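Local coordinates for protein sialidase B (Streptococcus pneumoniae serotype 4, PDB 4XJW) that cleaves terminal sialic acid from alpha-2,3-, alpha-2,6- and alpha-2,8-linked oligosaccharides, glycoproteins and glycolipids as a family 33 sialidase, at residues D306-P309 / A310-N314. The protein carries 1 engineered substitution. Sequence-based numbering, arbitrary orientation.
Sequences DVMP and AGIGN
Met-308 and Pro-309 meet Ile-312 across a tight reversal of the chain, with CG2 of Ile-312 touching both. The two branches of Ile-312 divide the pyrrolidine of Pro-309 between them: CG1 stands 4.0 Å from Pro-309 CB, while CG2, set anti to its own backbone N, faces Pro-309 CD. The two side chains cross at a slant, and the nearest apolar approach is Pro-309 CD to Ile-312 CB at 3.9 Å. CG2 also reaches Met-308 SD, at 4.1 Å. The Met-308 side chain runs along the backbone from Ile-312 to Asn-314: its CB sits 3.3 Å from Ile-312 O, SD comes to 3.9 Å from Gly-313 CA, and the methyl CE ends near Asn-314 N. A bend at chi2 (-70°) turns the sulfur this way. The motif is a type II beta turn from Pro-309 to Ile-312, with Gly-311 supplying the positive phi (74°) that its third position favours. Its closing bond runs from Ile-312 N to Pro-309 O, 2.9 Å long and bent to 145° at the hydrogen. The turn ends strand 301-308 of the catalytic beta-propeller, where Met-308 pairs through its backbone with Ser-286 on the neighbouring strand. Beyond it, Asn-316 uses its side-chain amide to bind both Gly-313 N and Gly-311 O, tying down the outgoing loop. That loop carries the side chain of Asn-314 to about 6 Å from that of Asp-232, the probable catalytic proton acceptor, while Met-308 touches the adjacent Ser-233.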
loop_
_atom_site.group_PDB
_atom_site.type_symbol
_atom_site.label_atom_id
_atom_site.label_comp_id
_atom_site.label_asym_id
_atom_site.label_seq_id
_atom_site.Cartn_x
_atom_site.Cartn_y
_atom_site.Cartn_z
ATOM N N ASP A 306 9.146 10.178 -6.307
ATOM C CA ASP A 306 10.479 9.803 -6.774
ATOM C C ASP A 306 10.352 9.208 -8.169
ATOM O O ASP A 306 9.360 8.537 -8.469
ATOM C CB ASP A 306 11.123 8.729 -5.899
ATOM C CG ASP A 306 11.236 9.113 -4.429
ATOM O OD1 ASP A 306 11.332 10.310 -4.098
ATOM O OD2 ASP A 306 11.255 8.170 -3.601
ATOM N N VAL A 307 11.368 9.428 -9.006
ATOM C CA VAL A 307 11.419 8.786 -10.324
ATOM C C VAL A 307 12.649 7.908 -10.406
ATOM O O VAL A 307 13.753 8.346 -10.072
ATOM C CB VAL A 307 11.488 9.813 -11.460
ATOM C CG1 VAL A 307 11.274 9.115 -12.805
ATOM C CG2 VAL A 307 10.451 10.877 -11.251
ATOM N N MET A 308 12.448 6.677 -10.864
ATOM C CA MET A 308 13.521 5.697 -11.036
ATOM C C MET A 308 13.686 5.310 -12.498
ATOM O O MET A 308 12.738 4.857 -13.142
ATOM C CB MET A 308 13.203 4.440 -10.238
ATOM C CG MET A 308 13.061 4.664 -8.747
ATOM S SD MET A 308 14.643 5.053 -7.971
ATOM C CE MET A 308 14.111 5.346 -6.284
ATOM N N PRO A 309 14.900 5.474 -13.038
ATOM C CA PRO A 309 15.194 4.969 -14.379
ATOM C C PRO A 309 15.078 3.447 -14.438
ATOM O O PRO A 309 15.018 2.771 -13.403
ATOM C CB PRO A 309 16.657 5.381 -14.591
ATOM C CG PRO A 309 16.869 6.548 -13.659
ATOM C CD PRO A 309 16.054 6.174 -12.450
ATOM N N ALA A 310 15.048 2.913 -15.655
ATOM C CA ALA A 310 14.912 1.475 -15.856
ATOM C C ALA A 310 15.874 0.668 -14.988
ATOM O O ALA A 310 17.077 0.905 -14.991
ATOM C CB ALA A 310 15.095 1.122 -17.314
ATOM N N GLY A 311 15.316 -0.272 -14.236
ATOM C CA GLY A 311 16.095 -1.191 -13.430
ATOM C C GLY A 311 16.707 -0.584 -12.184
ATOM O O GLY A 311 17.540 -1.216 -11.544
ATOM N N ILE A 312 16.294 0.629 -11.831
ATOM C CA ILE A 312 16.871 1.335 -10.685
ATOM C C ILE A 312 15.902 1.390 -9.501
ATOM O O ILE A 312 14.684 1.515 -9.690
ATOM C CB ILE A 312 17.333 2.761 -11.078
ATOM C CG1 ILE A 312 18.350 2.694 -12.223
ATOM C CG2 ILE A 312 17.900 3.522 -9.868
ATOM C CD1 ILE A 312 19.492 1.722 -11.979
ATOM N N GLY A 313 16.451 1.239 -8.295
ATOM C CA GLY A 313 15.728 1.429 -7.051
ATOM C C GLY A 313 16.701 1.948 -6.004
ATOM O O GLY A 313 17.866 2.224 -6.318
ATOM N N ASN A 314 16.237 2.074 -4.763
ATOM C CA ASN A 314 17.080 2.594 -3.686
ATOM C C ASN A 314 18.430 1.893 -3.574
ATOM O O ASN A 314 19.459 2.543 -3.356
ATOM C CB ASN A 314 16.352 2.505 -2.341
ATOM C CG ASN A 314 17.305 2.592 -1.161
ATOM O OD1 ASN A 314 17.566 1.596 -0.481
ATOM N ND2 ASN A 314 17.851 3.778 -0.931
#